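Local coordinates for molybdate binding protein II (Clostridium pasteurianum, PDB 1GUT) that binds molybdenum in the form of the molybdate oxyanion, taking up one mole of molybdenum per mole of protein, as a small hexameric molbindin, at residues Leu9-Val14 with Val25-Ala30; Gly19-Val25 with Thr36-Leu41. The contacts are given in a common frame with arbitrary orientation. Numbering follows the deposited sequence.

How the contacts relate
Both contacts belong to one antiparallel sheet whose strands run in the order 34-40, 22-29, 8-18, 54-58, within the TOBE domain of the OB clan. Strand 22-29 is common to both: its later part pairs with strand 8-18 in contact 1, its start with strand 34-40 in contact 2. The contact centres lie about 15 Å apart, on opposite sides of the chain's centre, yet they share Val25 and touch where Val26 CG2 comes within 4.0 Å of Thr36 OG1. Along the chain the segments alternate (9-14, 19-25, 25-30, 36-41), because contact 1 takes the later part of the shared strand and contact 2 its start. Both contacts also meet the second subunit, so this three-stranded meander contributes directly to assembly.

Contact 1: Leu9-Val14 with Val25-Ala30; sequences LKGKVV and VVLEIA
Three backbone hydrogen bonds define this antiparallel pairing: Lys12 N to Glu28 O (3.0 Å), Glu28 N to Lys12 O (2.8 Å) and Val14 N to Val26 O (2.8 Å). Lys12 and Glu28 thus form a hydrogen-bonded pair, and Val13 and Leu27 a non-hydrogen-bonded one, in the first beta hairpin of the TOBE-domain sheet. The axes of strand segments 9-14 and 25-29 approach to 4.2 Å, with 126° between their N-to-C directions, a strong twist. Beyond the direct bonds, one water receives a bond from Ala30 N (3.0 Å) and donates to Lys10 O (2.6 Å). Gly11 is extended (phi/psi -161/-178), its CA 3.1 Å from Glu28 O; a CB there would clash with that oxygen. Lys12 NZ turns away to Gly52 O. On the buried face, Val13 (t) and Leu27 (mt) pack together, Val13 also touching Leu55 and Leu27 touching Ala57 of strand 54-58, while Ile29 packs on Ile29 of the second subunit. Leu9 CD1 reaches Ile29 CD1 at 4.2 Å, Val14 CG2 meets Val26 CG1 at 3.9 Å, and Val13 CG2 lies 3.5 Å from Leu27 CD2.

Contact 2: Gly19-Val25 with Thr36-Leu41; sequences GVVTAEV and TSIISL
Thr36, already within strand 34-40, has its CA 3.4 Å from Val25 O, a CA-H...O contact, and its CG2 3.7 Å from Glu24 CG; its backbone N is bonded to Asn7 of the second subunit. At Ser37 a hydrogen-bonded antiparallel pair forms with Val25: Ser37 N to Val25 O and Val25 N to Ser37 O are both 2.8 Å, while Ser37 OG bonds Val64 O of the second subunit. Ile38 faces Glu24 in a non-hydrogen-bonded pair, CA to CA 4.5 Å, its CA 3.3 Å from Ala23 O and its CG2 3.8 Å from Thr22 CB. The strand axes, 4.5 Å apart at 150°, belong to the second hairpin of the TOBE-domain meander, with strand 34-40 at the edge of this chain's sheet. Ile39 (pt) restores the two-bond pattern with Ala23: Ala23 N to Ile39 O 2.8 Å, Ile39 N to Ala23 O 3.0 Å. Its CD1 lies 4.0 Å from Val25 CG2, on the face where Val44 of helix 41-47 packs against Ala23 and Ile39. Ser40, whose CA is 4.1 Å from that of Thr22, is the N-cap of this helix; its OG bonds Ser43 OG. Leu41 N donates to Val21 O (2.9 Å), and the Leu41 side chain (tp) covers the Gly19-Thr22 turn, which is closed by Gly19 N to Thr22 O (2.8 Å); Leu41 CD2 is 3.6 Å from both Gly19 O and Val20 O.

Contact 1: Leu9-Val14 with Val25-Ala30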
# COMPACT_ATOMS: atom_id res chain seq x y z
N LEU A 9 -4.65 -5.68 15.93
CA LEU A 9 -5.73 -6.64 16.11
C LEU A 9 -5.15 -7.99 16.53
O LEU A 9 -4.55 -8.69 15.70
CB LEU A 9 -6.50 -6.77 14.79
CG LEU A 9 -7.01 -5.48 14.16
CD1 LEU A 9 -7.69 -5.81 12.83
CD2 LEU A 9 -7.98 -4.82 15.10
N LYS A 10 -5.34 -8.37 17.80
CA LYS A 10 -4.80 -9.64 18.30
C LYS A 10 -5.64 -10.81 17.83
O LYS A 10 -6.87 -10.73 17.82
CB LYS A 10 -4.80 -9.67 19.85
CG LYS A 10 -3.96 -8.60 20.51
CD LYS A 10 -3.97 -8.76 22.04
CE LYS A 10 -3.17 -7.67 22.75
NZ LYS A 10 -3.98 -6.46 23.12
N GLY A 11 -4.99 -11.92 17.48
CA GLY A 11 -5.75 -13.06 17.01
C GLY A 11 -4.97 -14.34 17.09
O GLY A 11 -3.84 -14.34 17.55
N LYS A 12 -5.59 -15.41 16.64
CA LYS A 12 -4.98 -16.72 16.67
C LYS A 12 -4.89 -17.20 15.24
O LYS A 12 -5.84 -17.07 14.47
CB LYS A 12 -5.88 -17.66 17.49
CG LYS A 12 -5.34 -19.05 17.60
CD LYS A 12 -6.21 -19.87 18.57
CE LYS A 12 -5.59 -21.23 18.89
NZ LYS A 12 -4.42 -21.14 19.83
N VAL A 13 -3.73 -17.75 14.86
CA VAL A 13 -3.57 -18.24 13.50
C VAL A 13 -4.46 -19.45 13.28
O VAL A 13 -4.34 -20.46 14.02
CB VAL A 13 -2.12 -18.63 13.21
CG1 VAL A 13 -2.03 -19.20 11.82
CG2 VAL A 13 -1.18 -17.42 13.35
N VAL A 14 -5.36 -19.36 12.30
CA VAL A 14 -6.24 -20.48 11.95
C VAL A 14 -5.94 -21.04 10.57
O VAL A 14 -6.49 -22.08 10.17
CB VAL A 14 -7.74 -20.15 12.08
CG1 VAL A 14 -8.11 -19.89 13.53
CG2 VAL A 14 -8.16 -18.94 11.20
N VAL A 25 -1.33 -15.92 5.85
CA VAL A 25 -1.63 -16.19 7.24
C VAL A 25 -3.05 -15.71 7.53
O VAL A 25 -3.38 -14.55 7.22
CB VAL A 25 -0.64 -15.39 8.15
CG1 VAL A 25 -0.83 -15.74 9.65
CG2 VAL A 25 0.80 -15.62 7.72
N VAL A 26 -3.88 -16.56 8.11
CA VAL A 26 -5.26 -16.17 8.47
C VAL A 26 -5.38 -16.20 9.98
O VAL A 26 -5.04 -17.20 10.62
CB VAL A 26 -6.31 -17.11 7.82
CG1 VAL A 26 -7.72 -16.65 8.11
CG2 VAL A 26 -6.08 -17.16 6.30
N LEU A 27 -5.82 -15.08 10.55
CA LEU A 27 -5.98 -14.95 11.98
C LEU A 27 -7.44 -14.77 12.35
O LEU A 27 -8.16 -14.01 11.70
CB LEU A 27 -5.28 -13.68 12.48
CG LEU A 27 -3.81 -13.38 12.27
CD1 LEU A 27 -3.48 -12.09 13.04
CD2 LEU A 27 -3.01 -14.54 12.81
N GLU A 28 -7.86 -15.43 13.40
CA GLU A 28 -9.22 -15.24 13.91
C GLU A 28 -9.09 -14.20 15.02
O GLU A 28 -8.36 -14.40 15.99
CB GLU A 28 -9.74 -16.55 14.52
CG GLU A 28 -11.04 -16.40 15.29
CD GLU A 28 -11.25 -17.51 16.34
OE1 GLU A 28 -10.50 -18.52 16.37
OE2 GLU A 28 -12.18 -17.35 17.15
N ILE A 29 -9.78 -13.07 14.88
CA ILE A 29 -9.66 -12.03 15.90
C ILE A 29 -10.89 -12.06 16.80
O ILE A 29 -11.77 -12.89 16.60
CB ILE A 29 -9.38 -10.65 15.25
CG1 ILE A 29 -10.53 -10.22 14.36
CG2 ILE A 29 -8.07 -10.71 14.43
CD1 ILE A 29 -10.40 -8.78 13.89
N ALA A 30 -10.90 -11.18 17.80
CA ALA A 30 -11.98 -11.11 18.79
C ALA A 30 -13.31 -11.05 18.09
O ALA A 30 -13.50 -10.28 17.15
CB ALA A 30 -11.81 -9.91 19.72
O HOH W 1 -8.80 -9.18 18.69

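Contact 2: Gly19-Val25 with Thr36-Leu41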
# COMPACT_ATOMS: atom_id res chain seq x y z
N GLY A 19 3.98 -20.21 0.20
CA GLY A 19 4.34 -20.19 -1.21
C GLY A 19 5.86 -20.21 -1.30
O GLY A 19 6.55 -20.64 -0.38
N VAL A 20 6.40 -19.75 -2.42
CA VAL A 20 7.85 -19.72 -2.58
C VAL A 20 8.46 -18.41 -2.10
O VAL A 20 9.53 -18.39 -1.48
CB VAL A 20 8.23 -20.04 -4.05
CG1 VAL A 20 9.65 -19.65 -4.34
CG2 VAL A 20 8.03 -21.51 -4.27
N VAL A 21 7.71 -17.33 -2.30
CA VAL A 21 8.18 -16.02 -1.92
C VAL A 21 7.35 -15.46 -0.79
O VAL A 21 7.87 -14.79 0.08
CB VAL A 21 8.12 -15.06 -3.18
CG1 VAL A 21 8.37 -13.60 -2.79
CG2 VAL A 21 9.06 -15.53 -4.29
N THR A 22 6.06 -15.78 -0.78
CA THR A 22 5.18 -15.24 0.23
C THR A 22 4.44 -16.36 0.93
O THR A 22 4.60 -17.54 0.61
CB THR A 22 4.12 -14.31 -0.40
OG1 THR A 22 3.34 -15.06 -1.34
CG2 THR A 22 4.78 -13.20 -1.23
N ALA A 23 3.67 -15.96 1.93
CA ALA A 23 2.84 -16.88 2.70
C ALA A 23 1.59 -16.16 3.11
O ALA A 23 1.62 -14.97 3.39
CB ALA A 23 3.58 -17.38 3.95
N GLU A 24 0.50 -16.91 3.16
CA GLU A 24 -0.80 -16.39 3.54
C GLU A 24 -1.09 -16.86 4.95
O GLU A 24 -1.09 -18.06 5.23
CB GLU A 24 -1.87 -16.88 2.58
CG GLU A 24 -3.26 -16.29 2.89
CD GLU A 24 -4.34 -16.90 2.03
OE1 GLU A 24 -4.11 -17.06 0.83
OE2 GLU A 24 -5.43 -17.21 2.55
N VAL A 25 -1.33 -15.92 5.85
CA VAL A 25 -1.63 -16.19 7.24
C VAL A 25 -3.05 -15.71 7.53
O VAL A 25 -3.38 -14.55 7.22
CB VAL A 25 -0.64 -15.39 8.15
CG1 VAL A 25 -0.83 -15.74 9.65
CG2 VAL A 25 0.80 -15.62 7.72
N THR A 36 -6.76 -11.71 7.03
CA THR A 36 -5.84 -12.40 6.14
C THR A 36 -4.67 -11.49 5.82
O THR A 36 -4.84 -10.31 5.48
CB THR A 36 -6.57 -12.79 4.86
OG1 THR A 36 -7.67 -13.65 5.19
CG2 THR A 36 -5.68 -13.62 3.92
N SER A 37 -3.47 -12.06 5.91
CA SER A 37 -2.24 -11.34 5.67
C SER A 37 -1.37 -12.08 4.69
O SER A 37 -1.28 -13.30 4.75
CB SER A 37 -1.46 -11.29 7.00
OG SER A 37 -0.15 -10.78 6.85
N ILE A 38 -0.73 -11.37 3.75
CA ILE A 38 0.24 -12.01 2.87
C ILE A 38 1.57 -11.34 3.19
O ILE A 38 1.72 -10.13 3.00
CB ILE A 38 -0.17 -11.92 1.38
CG1 ILE A 38 -1.40 -12.79 1.17
CG2 ILE A 38 0.99 -12.34 0.44
CD1 ILE A 38 -2.02 -12.66 -0.21
N ILE A 39 2.50 -12.13 3.73
CA ILE A 39 3.82 -11.65 4.12
C ILE A 39 4.89 -12.48 3.43
O ILE A 39 4.58 -13.43 2.72
CB ILE A 39 4.02 -11.72 5.66
CG1 ILE A 39 3.80 -13.14 6.16
CG2 ILE A 39 3.09 -10.76 6.37
CD1 ILE A 39 4.07 -13.36 7.66
N SER A 40 6.15 -12.11 3.61
CA SER A 40 7.19 -12.91 2.99
C SER A 40 7.36 -14.24 3.70
O SER A 40 7.12 -14.35 4.90
CB SER A 40 8.53 -12.17 2.99
OG SER A 40 9.10 -12.16 4.29
N LEU A 41 7.78 -15.25 2.96
CA LEU A 41 8.03 -16.56 3.55
C LEU A 41 9.16 -16.44 4.57
O LEU A 41 9.13 -17.08 5.62
CB LEU A 41 8.39 -17.56 2.46
CG LEU A 41 8.65 -18.99 2.93
CD1 LEU A 41 7.34 -19.64 3.42
CD2 LEU A 41 9.25 -19.82 1.81